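PDB 4PFI: TRAP dicarboxylate transporter-DctP subunit, which probably captures an organic acid such as a dicarboxylate in the periplasm and delivers it to the membrane components of a TRAP transporter. Local coordinates for residues L152-E157 against I246-A251; W38-E43 against L96-P101. One frame throughout, in Å; residues are numbered along the deposited sequence.

Contact 1 and contact 2 are neighbouring strand pairings in the mixed sheet of this periplasmic solute-binding fold. Their centres lie about 9 Å apart because strands 96-99 and 244-252 adjoin. Probable backbone hydrogen bonds stitch this seam, from S248 N to A99 O at 2.7 Å and from V250 N to A97 O at 2.9 Å. Side chains add to it, with V249 CG2 meeting F98 CE1 at 3.4 Å. Strand 244-252 runs between 149-164 and 96-99, antiparallel to both, joining contact 1 to the parallel pair of contact 2. Q50 bonds to E157 of contact 1 and E43 of contact 2. The sodium site (Q234, N235, G298) involves no contact residue; this is the open, solute-free form.

Contact 1: residues L152-E157 against I246-A251; sequences LGFVPE and IASVVA
V155 sets CG1 anti to its backbone N (chi1 -178°), and V249 does the same (chi1 175°), which leaves the CG2 methyl of each beside its own N; across the antiparallel strands V155 CG2 and V249 CG2 then meet at 3.9 Å. L152 CD1 reaches the methyl of A251, with V249 CG1 a little farther off. F154 and S248, a non-hydrogen-bonded pair like P156 and I246, turn to the other face, where S248 OG lies at the edge of the F154 ring, near its plane, 3.4 Å from CE1. I246 CG2 comes to F154 CB at 3.9 Å. Between the strands, the hydrogen-bonded pair V155 and A247 exchanges two bonds, V155 N to A247 O and A247 N to V155 O, each 2.8 Å; L152 N and G153 O add bonds to V249 O and V249 N. E157, its chain extended beyond CG, brings OE1 within 3.3 Å of A247 CB, while Q50 binds its other oxygen. F114 and F140 meet the F154 ring, and helix 263-296 backs this part of the mixed sheet at V155 and P156. The pairing therefore satisfies buried backbone polar groups in a largely apolar setting, whereas the nearby carboxylate of E44 would probably make the ionisation of E157 less favourable.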
loop_
_atom_site.group_PDB
_atom_site.type_symbol
_atom_site.label_atom_id
_atom_site.label_comp_id
_atom_site.label_asym_id
_atom_site.label_seq_id
_atom_site.Cartn_x
_atom_site.Cartn_y
_atom_site.Cartn_z
ATOM N N LEU A 152 -6.389 13.127 0.955
ATOM C CA LEU A 152 -7.382 13.252 -0.114
ATOM C C LEU A 152 -8.075 11.923 -0.412
ATOM O O LEU A 152 -9.173 11.903 -0.958
ATOM C CB LEU A 152 -6.728 13.788 -1.390
ATOM C CG LEU A 152 -6.044 15.155 -1.243
ATOM C CD1 LEU A 152 -5.411 15.613 -2.561
ATOM C CD2 LEU A 152 -7.037 16.198 -0.722
ATOM N N GLY A 153 -7.430 10.808 -0.077
ATOM C CA GLY A 153 -8.002 9.509 -0.376
ATOM C C GLY A 153 -7.024 8.353 -0.316
ATOM O O GLY A 153 -5.828 8.526 -0.067
ATOM N N PHE A 154 -7.556 7.160 -0.556
ATOM C CA PHE A 154 -6.771 5.942 -0.552
ATOM C C PHE A 154 -6.810 5.268 -1.927
ATOM O O PHE A 154 -7.830 5.316 -2.614
ATOM C CB PHE A 154 -7.298 5.000 0.540
ATOM C CG PHE A 154 -7.161 5.564 1.940
ATOM C CD1 PHE A 154 -5.915 5.868 2.455
ATOM C CD2 PHE A 154 -8.288 5.837 2.725
ATOM C CE1 PHE A 154 -5.789 6.406 3.725
ATOM C CE2 PHE A 154 -8.157 6.376 4.008
ATOM C CZ PHE A 154 -6.915 6.660 4.506
ATOM N N VAL A 155 -5.697 4.655 -2.322
ATOM C CA VAL A 155 -5.605 3.925 -3.580
ATOM C C VAL A 155 -5.026 2.506 -3.414
ATOM O O VAL A 155 -3.968 2.334 -2.819
ATOM C CB VAL A 155 -4.728 4.689 -4.572
ATOM C CG1 VAL A 155 -4.682 3.951 -5.896
ATOM C CG2 VAL A 155 -5.256 6.130 -4.743
ATOM N N PRO A 156 -5.714 1.489 -3.958
ATOM C CA PRO A 156 -5.261 0.084 -3.908
ATOM C C PRO A 156 -4.095 -0.190 -4.878
ATOM O O PRO A 156 -4.145 0.305 -6.007
ATOM C CB PRO A 156 -6.505 -0.695 -4.360
ATOM C CG PRO A 156 -7.213 0.266 -5.324
ATOM C CD PRO A 156 -6.940 1.660 -4.762
ATOM N N GLU A 157 -3.058 -0.924 -4.460
ATOM C CA GLU A 157 -1.970 -1.303 -5.386
ATOM C C GLU A 157 -1.940 -2.812 -5.589
ATOM O O GLU A 157 -1.206 -3.330 -6.436
ATOM C CB GLU A 157 -0.611 -0.782 -4.924
ATOM C CG GLU A 157 -0.678 0.643 -4.452
ATOM C CD GLU A 157 0.684 1.252 -4.120
ATOM O OE1 GLU A 157 0.994 1.395 -2.912
ATOM O OE2 GLU A 157 1.442 1.611 -5.057
ATOM N N ILE A 246 -2.179 -0.488 0.250
ATOM C CA ILE A 246 -3.034 0.683 0.149
ATOM C C ILE A 246 -2.165 1.917 0.279
ATOM O O ILE A 246 -1.540 2.115 1.326
ATOM C CB ILE A 246 -4.028 0.710 1.305
ATOM C CG1 ILE A 246 -4.834 -0.596 1.354
ATOM C CG2 ILE A 246 -4.952 1.935 1.189
ATOM C CD1 ILE A 246 -5.716 -0.813 0.133
ATOM N N ALA A 247 -2.111 2.754 -0.756
ATOM C CA ALA A 247 -1.315 3.981 -0.709
ATOM C C ALA A 247 -2.226 5.199 -0.485
ATOM O O ALA A 247 -3.363 5.210 -0.955
ATOM C CB ALA A 247 -0.542 4.143 -1.994
ATOM N N SER A 248 -1.723 6.211 0.233
ATOM C CA SER A 248 -2.445 7.467 0.476
ATOM C C SER A 248 -2.109 8.489 -0.582
ATOM O O SER A 248 -0.951 8.584 -0.997
ATOM C CB SER A 248 -2.000 8.102 1.806
ATOM O OG SER A 248 -2.746 7.656 2.905
ATOM N N VAL A 249 -3.087 9.293 -0.988
ATOM C CA VAL A 249 -2.773 10.516 -1.729
ATOM C C VAL A 249 -2.890 11.698 -0.772
ATOM O O VAL A 249 -3.946 11.934 -0.193
ATOM C CB VAL A 249 -3.698 10.737 -2.958
ATOM C CG1 VAL A 249 -3.390 12.094 -3.624
ATOM C CG2 VAL A 249 -3.561 9.599 -3.963
ATOM N N VAL A 250 -1.807 12.438 -0.594
ATOM C CA VAL A 250 -1.807 13.565 0.339
ATOM C C VAL A 250 -1.448 14.880 -0.353
ATOM O O VAL A 250 -0.822 14.898 -1.414
ATOM C CB VAL A 250 -0.808 13.334 1.511
ATOM C CG1 VAL A 250 -1.254 12.166 2.362
ATOM C CG2 VAL A 250 0.615 13.152 0.986
ATOM N N ALA A 251 -1.836 15.985 0.272
ATOM C CA ALA A 251 -1.514 17.299 -0.262
ATOM C C ALA A 251 -1.006 18.231 0.825
ATOM O O ALA A 251 -1.365 18.114 2.005
ATOM C CB ALA A 251 -2.722 17.912 -0.952
HETATM O O HOH W 1 1.140 0.594 0.476
#

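Contact 2: residues W38-E43 against L96-P101; sequences WRFALE and LAFASP
F40 and F98 carry their rings on the same face of a parallel strand pair, planes 27° apart but slid so far that they barely overlap, with centroids 5.4 Å apart. F40 CZ approaches F98 CE2 at 3.7 Å. The placement follows from F40 swinging CG opposite its own N (chi1 -166°), which also lays the ring over L96: L96 CB sits above one face, 4.2 Å from the ring centroid. L42 lies alongside F98, and L42 CD2 meets the ring edge in plane, 3.5 Å from F98 CD2. The alanines A41 and A97 occupy the other face, their CB atoms in loose contact. Between the strands the backbone bonds alternate, L96 N to R39 O, A41 N to L96 O and a longer one from F98 N to A41 O.

Past the strand ends E43 grips S100 twice: S100 OG donates to the syn lone pair of OE1 at 2.6 Å, and S100 N reaches the syn side of OE2 at 2.8 Å, 29° out of the carboxylate plane. A water donates to both E43 OE2 and F98 O, and H103 adds a weak bond to OE2. With an alanine here, the S100 hydroxyl and N-H would probably lose both acceptors, and the water its E43 partner, leaving the loop after strand 96-99 freer to shift.

Strand 37-41, helix 49-65 and the adjacent parallel strand 70-74 form a beta-alpha-beta crossover whose helix covers the aromatic face, F57 meeting F40 edge-to-face and Y53 reaching F98. Helix 85-91 packs against A41 and A97 on the opposite face, and strand 244-252 flanks 96-99.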
loop_
_atom_site.group_PDB
_atom_site.type_symbol
_atom_site.label_atom_id
_atom_site.label_comp_id
_atom_site.label_asym_id
_atom_site.label_seq_id
_atom_site.Cartn_x
_atom_site.Cartn_y
_atom_site.Cartn_z
ATOM N N TRP A 38 0.995 21.874 -11.028
ATOM C CA TRP A 38 0.831 21.042 -9.850
ATOM C C TRP A 38 1.925 19.975 -9.901
ATOM O O TRP A 38 2.105 19.327 -10.924
ATOM C CB TRP A 38 -0.548 20.378 -9.842
ATOM C CG TRP A 38 -1.693 21.297 -9.542
ATOM C CD1 TRP A 38 -1.640 22.657 -9.393
ATOM C CD2 TRP A 38 -3.065 20.930 -9.360
ATOM N NE1 TRP A 38 -2.892 23.156 -9.130
ATOM C CE2 TRP A 38 -3.787 22.118 -9.107
ATOM C CE3 TRP A 38 -3.754 19.714 -9.389
ATOM C CZ2 TRP A 38 -5.166 22.129 -8.880
ATOM C CZ3 TRP A 38 -5.124 19.724 -9.166
ATOM C CH2 TRP A 38 -5.815 20.926 -8.914
ATOM N N ARG A 39 2.650 19.803 -8.799
ATOM C CA ARG A 39 3.739 18.833 -8.722
ATOM C C ARG A 39 3.310 17.604 -7.926
ATOM O O ARG A 39 2.988 17.713 -6.743
ATOM C CB ARG A 39 4.943 19.468 -8.038
ATOM C CG ARG A 39 5.412 20.738 -8.697
ATOM C CD ARG A 39 6.263 21.569 -7.748
ATOM N NE ARG A 39 7.442 20.849 -7.266
ATOM C CZ ARG A 39 8.522 20.599 -8.002
ATOM N NH1 ARG A 39 8.566 21.004 -9.267
ATOM N NH2 ARG A 39 9.557 19.938 -7.480
ATOM N N PHE A 40 3.354 16.441 -8.575
ATOM C CA PHE A 40 2.831 15.194 -8.028
ATOM C C PHE A 40 3.958 14.157 -7.896
ATOM O O PHE A 40 4.408 13.602 -8.888
ATOM C CB PHE A 40 1.752 14.645 -8.974
ATOM C CG PHE A 40 0.887 13.554 -8.376
ATOM C CD1 PHE A 40 1.259 12.897 -7.222
ATOM C CD2 PHE A 40 -0.301 13.180 -8.994
ATOM C CE1 PHE A 40 0.461 11.905 -6.690
ATOM C CE2 PHE A 40 -1.100 12.188 -8.463
ATOM C CZ PHE A 40 -0.716 11.549 -7.312
ATOM N N ALA A 41 4.407 13.891 -6.677
ATOM C CA ALA A 41 5.518 12.967 -6.455
ATOM C C ALA A 41 5.045 11.522 -6.204
ATOM O O ALA A 41 4.061 11.292 -5.519
ATOM C CB ALA A 41 6.362 13.450 -5.279
ATOM N N LEU A 42 5.770 10.550 -6.739
ATOM C CA LEU A 42 5.418 9.144 -6.550
ATOM C C LEU A 42 6.506 8.405 -5.764
ATOM O O LEU A 42 7.685 8.707 -5.919
ATOM C CB LEU A 42 5.283 8.464 -7.898
ATOM C CG LEU A 42 4.487 9.174 -8.968
ATOM C CD1 LEU A 42 4.559 8.343 -10.202
ATOM C CD2 LEU A 42 3.053 9.386 -8.533
ATOM N N GLU A 43 6.106 7.423 -4.957
ATOM C CA GLU A 43 7.058 6.526 -4.303
ATOM C C GLU A 43 7.562 5.427 -5.243
ATOM O O GLU A 43 8.476 4.684 -4.894
ATOM C CB GLU A 43 6.397 5.809 -3.135
ATOM C CG GLU A 43 5.820 6.685 -2.083
ATOM C CD GLU A 43 4.917 5.897 -1.163
ATOM O OE1 GLU A 43 4.142 5.045 -1.673
ATOM O OE2 GLU A 43 4.998 6.096 0.072
ATOM N N LEU A 96 1.415 17.457 -4.285
ATOM C CA LEU A 96 0.741 16.171 -4.162
ATOM C C LEU A 96 1.749 15.033 -4.126
ATOM O O LEU A 96 2.754 15.057 -4.835
ATOM C CB LEU A 96 -0.177 15.951 -5.372
ATOM C CG LEU A 96 -1.399 16.855 -5.555
ATOM C CD1 LEU A 96 -1.912 16.812 -7.013
ATOM C CD2 LEU A 96 -2.504 16.438 -4.569
ATOM N N ALA A 97 1.457 14.008 -3.335
ATOM C CA ALA A 97 2.313 12.826 -3.289
ATOM C C ALA A 97 1.544 11.604 -2.839
ATOM O O ALA A 97 0.500 11.701 -2.201
ATOM C CB ALA A 97 3.484 13.042 -2.361
ATOM N N PHE A 98 2.076 10.448 -3.201
ATOM C CA PHE A 98 1.623 9.203 -2.637
ATOM C C PHE A 98 2.377 8.992 -1.333
ATOM O O PHE A 98 3.546 9.357 -1.206
ATOM C CB PHE A 98 1.891 8.058 -3.607
ATOM C CG PHE A 98 0.791 7.853 -4.609
ATOM C CD1 PHE A 98 -0.432 7.331 -4.208
ATOM C CD2 PHE A 98 0.970 8.163 -5.946
ATOM C CE1 PHE A 98 -1.454 7.135 -5.118
ATOM C CE2 PHE A 98 -0.050 7.955 -6.846
ATOM C CZ PHE A 98 -1.262 7.443 -6.429
ATOM N N ALA A 99 1.705 8.403 -0.359
ATOM C CA ALA A 99 2.349 8.048 0.901
ATOM C C ALA A 99 1.759 6.730 1.357
ATOM O O ALA A 99 0.560 6.624 1.581
ATOM C CB ALA A 99 2.123 9.122 1.962
ATOM N N SER A 100 2.605 5.717 1.463
ATOM C CA SER A 100 2.204 4.417 1.988
ATOM C C SER A 100 2.360 4.328 3.519
ATOM O O SER A 100 2.977 5.204 4.144
ATOM C CB SER A 100 3.025 3.358 1.280
ATOM O OG SER A 100 2.775 3.450 -0.121
ATOM N N PRO A 101 1.773 3.288 4.137
ATOM C CA PRO A 101 1.842 3.159 5.605
ATOM C C PRO A 101 3.279 3.106 6.115
ATOM O O PRO A 101 3.561 3.744 7.129
ATOM C CB PRO A 101 1.082 1.855 5.886
ATOM C CG PRO A 101 0.092 1.753 4.749
ATOM C CD PRO A 101 0.857 2.298 3.542
HETATM O O HOH W 2 5.918 8.821 0.816
#